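Uncharacterized HDOD domain protein (PDB 3HC1) is of unknown function but binds two iron(III) ions in an HD-type site and is probably a metal-dependent phosphohydrolase. Local coordinates at residues A[179-184]-A[246-251]. Sequence-based numbering, arbitrary orientation.
With FE (Fe (III) ion), chain C; FE (Fe (III) ion), chain B.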
ATOM      1  N   ILE A 179     -10.655  20.133   0.246  1.00 31.92           N
ATOM      2  CA  ILE A 179     -11.369  18.870   0.503  1.00 29.49           C
ATOM      3  C   ILE A 179     -10.370  17.747   0.214  1.00 23.67           C
ATOM      4  O   ILE A 179      -9.267  18.047  -0.283  1.00 24.02           O
ATOM      5  CB  ILE A 179     -12.667  18.739  -0.339  1.00 29.56           C
ATOM      6  CG1 ILE A 179     -12.378  18.608  -1.840  1.00 33.87           C
ATOM      7  CG2 ILE A 179     -13.544  19.976  -0.109  1.00 33.23           C
ATOM      8  CD1 ILE A 179     -13.644  18.546  -2.692  1.00 31.87           C
ATOM      9  N   THR A 180     -10.743  16.505   0.529  1.00 23.05           N
ATOM     10  CA  THR A 180      -9.868  15.338   0.283  1.00 22.27           C
ATOM     11  C   THR A 180      -9.920  14.955  -1.197  1.00 23.55           C
ATOM     12  O   THR A 180     -10.845  15.312  -1.940  1.00 26.49           O
ATOM     13  CB  THR A 180     -10.182  14.088   1.122  1.00 21.24           C
ATOM     14  OG1 THR A 180     -11.427  13.506   0.727  1.00 24.93           O
ATOM     15  CG2 THR A 180     -10.162  14.341   2.646  1.00 24.73           C
ATOM     16  N   PHE A 181      -8.912  14.235  -1.629  1.00 21.87           N
ATOM     17  CA  PHE A 181      -8.862  13.777  -3.013  1.00 18.15           C
ATOM     18  C   PHE A 181     -10.065  12.909  -3.284  1.00 20.10           C
ATOM     19  O   PHE A 181     -10.683  13.041  -4.315  1.00 19.27           O
ATOM     20  CB  PHE A 181      -7.567  13.021  -3.266  1.00 17.92           C
ATOM     21  CG  PHE A 181      -6.468  13.905  -3.806  1.00 16.40           C
ATOM     22  CD1 PHE A 181      -5.875  14.875  -3.007  1.00 23.05           C
ATOM     23  CD2 PHE A 181      -6.007  13.732  -5.099  1.00 14.41           C
ATOM     24  CE1 PHE A 181      -4.848  15.681  -3.496  1.00 18.16           C
ATOM     25  CE2 PHE A 181      -4.993  14.542  -5.603  1.00 21.65           C
ATOM     26  CZ  PHE A 181      -4.399  15.485  -4.800  1.00 17.68           C
ATOM     27  N   GLY A 182     -10.398  12.020  -2.348  1.00 22.95           N
ATOM     28  CA  GLY A 182     -11.546  11.156  -2.508  1.00 24.17           C
ATOM     29  C   GLY A 182     -12.846  11.955  -2.702  1.00 27.65           C
ATOM     30  O   GLY A 182     -13.701  11.553  -3.501  1.00 30.73           O
ATOM     31  N   GLN A 183     -12.998  13.043  -1.953  1.00 24.66           N
ATOM     32  CA  GLN A 183     -14.139  13.940  -2.103  1.00 27.22           C
ATOM     33  C   GLN A 183     -14.125  14.642  -3.467  1.00 24.32           C
ATOM     34  O   GLN A 183     -15.105  14.609  -4.204  1.00 27.51           O
ATOM     35  CB  GLN A 183     -14.133  14.969  -0.962  1.00 30.35           C
ATOM     36  CG  GLN A 183     -14.416  14.381   0.428  1.00 32.66           C
ATOM     37  CD  GLN A 183     -14.291  15.431   1.529  1.00 36.24           C
ATOM     38  OE1 GLN A 183     -13.256  16.086   1.683  1.00 35.80           O
ATOM     39  NE2 GLN A 183     -15.368  15.625   2.275  1.00 37.36           N
ATOM     40  N   ALA A 184     -13.002  15.232  -3.835  1.00 24.11           N
ATOM     41  CA  ALA A 184     -12.854  15.862  -5.134  1.00 21.94           C
ATOM     42  C   ALA A 184     -13.174  14.864  -6.266  1.00 27.03           C
ATOM     43  O   ALA A 184     -13.924  15.185  -7.188  1.00 22.34           O
ATOM     44  CB  ALA A 184     -11.483  16.380  -5.293  1.00 24.50           C
ATOM     45  N   LEU A 246       3.253  11.928   5.579  1.00 19.72           N
ATOM     46  CA  LEU A 246       3.677  10.885   4.645  1.00 19.06           C
ATOM     47  C   LEU A 246       2.503  10.592   3.673  1.00 18.66           C
ATOM     48  O   LEU A 246       2.103   9.456   3.466  1.00 19.83           O
ATOM     49  CB  LEU A 246       4.162   9.665   5.423  1.00 20.57           C
ATOM     50  CG  LEU A 246       4.863   8.470   4.733  1.00 19.47           C
ATOM     51  CD1 LEU A 246       5.867   8.967   3.716  1.00 18.74           C
ATOM     52  CD2 LEU A 246       5.473   7.577   5.798  1.00 15.25           C
ATOM     53  N   GLY A 247       1.911  11.655   3.146  1.00 16.93           N
ATOM     54  CA  GLY A 247       0.748  11.535   2.275  1.00 16.01           C
ATOM     55  C   GLY A 247       0.404  12.762   1.474  1.00 17.38           C
ATOM     56  O   GLY A 247       1.162  13.779   1.435  1.00 18.30           O
ATOM     57  N   PHE A 248      -0.722  12.676   0.792  1.00 15.99           N
ATOM     58  CA  PHE A 248      -1.111  13.769  -0.119  1.00 17.81           C
ATOM     59  C   PHE A 248      -2.598  13.913  -0.257  1.00 19.14           C
ATOM     60  O   PHE A 248      -3.046  14.824  -0.916  1.00 13.36           O
ATOM     61  CB  PHE A 248      -0.507  13.518  -1.539  1.00 17.47           C
ATOM     62  CG  PHE A 248      -1.053  12.270  -2.215  1.00 15.45           C
ATOM     63  CD1 PHE A 248      -0.540  11.041  -1.901  1.00 17.31           C
ATOM     64  CD2 PHE A 248      -2.134  12.347  -3.118  1.00 16.83           C
ATOM     65  CE1 PHE A 248      -1.074   9.846  -2.483  1.00 15.73           C
ATOM     66  CE2 PHE A 248      -2.664  11.194  -3.699  1.00 16.93           C
ATOM     67  CZ  PHE A 248      -2.136   9.943  -3.386  1.00 19.68           C
ATOM     68  N   GLU A 249      -3.383  12.946   0.236  1.00 18.34           N
ATOM     69  CA  GLU A 249      -4.781  12.888  -0.130  1.00 15.84           C
ATOM     70  C   GLU A 249      -5.621  13.856   0.670  1.00 13.44           C
ATOM     71  O   GLU A 249      -6.769  14.063   0.341  1.00 15.83           O
ATOM     72  CB  GLU A 249      -5.314  11.450   0.022  1.00 14.15           C
ATOM     73  CG  GLU A 249      -4.682  10.477  -0.972  1.00 14.88           C
ATOM     74  CD  GLU A 249      -4.824   9.076  -0.496  1.00 19.33           C
ATOM     75  OE1 GLU A 249      -4.106   8.713   0.430  1.00 16.66           O
ATOM     76  OE2 GLU A 249      -5.696   8.363  -1.013  1.00 15.21           O
ATOM     77  N   GLY A 250      -5.076  14.438   1.731  1.00 14.26           N
ATOM     78  CA  GLY A 250      -5.777  15.464   2.517  1.00 16.19           C
ATOM     79  C   GLY A 250      -6.655  14.885   3.612  1.00 13.20           C
ATOM     80  O   GLY A 250      -6.876  13.677   3.684  1.00 14.27           O
ATOM     81  N   HIS A 251      -7.133  15.754   4.499  1.00 17.26           N
ATOM     82  CA  HIS A 251      -7.859  15.282   5.702  1.00 16.85           C
ATOM     83  C   HIS A 251      -8.571  16.451   6.286  1.00 13.58           C
ATOM     84  O   HIS A 251      -8.056  17.548   6.280  1.00 15.40           O
ATOM     85  CB  HIS A 251      -6.875  14.721   6.742  1.00 16.03           C
ATOM     86  CG  HIS A 251      -7.510  13.874   7.806  1.00 15.04           C
ATOM     87  ND1 HIS A 251      -8.280  14.407   8.821  1.00 11.98           N
ATOM     88  CD2 HIS A 251      -7.429  12.540   8.054  1.00 15.90           C
ATOM     89  CE1 HIS A 251      -8.707  13.431   9.604  1.00 14.86           C
ATOM     90  NE2 HIS A 251      -8.214  12.290   9.158  1.00 19.04           N
TER
HETATM   91 FE    FE C 306      -3.645   6.543   0.744  1.00 19.20          FE
HETATM   92 FE    FE B 305      -6.579   6.310  -0.780  1.00 14.71          FE
HETATM   93  O   HOH W   1      -5.592   6.145   0.824  1.00 15.87           O
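Glu249 O takes a nearly straight hydrogen bond from Phe181 N, 2.9 Å long with an N-H...O angle of 164°. The same oxygen also meets the CA-H of Thr180, whose CA lies 3.4 Å from Glu249 O. The donor is the first residue of helix 181-189, so the loop that follows helix 229-243 is tied to a helix start in the HD-domain fold, whose di-iron site uses Glu249. Thr180 is the N-cap of a capping box: its OG1, set between the backbone N and the carbonyl carbon (chi1 69°), accepts from Gln183 N, while Gln183 OE1 accepts from Thr180 N at 2.8 Å. Thr180 CG2, anti to the carbonyl carbon, comes to 3.5 Å from Gly250 O. The Phe248 ring presents its edge to the centre of one Phe181 face in a T-shaped stack, planes at 82° and Phe248 CD2 4.2 Å from Phe181 CZ. An alanine in place of Phe181 would probably leave the Phe248 edge without its aromatic face and open a gap beside Val170 and Val174 of helix 164-177. Glu249 CG sits above one face of the Phe248 ring, displaced toward the rim. His122 and Asp238 help bind the OE1 ion, His193 the OE2 ion, and Asp153 both. The Glu249 carboxylate bridges the two, OE1 binding one iron and OE2 the other at 2.2 Å each, with a water also shared between them.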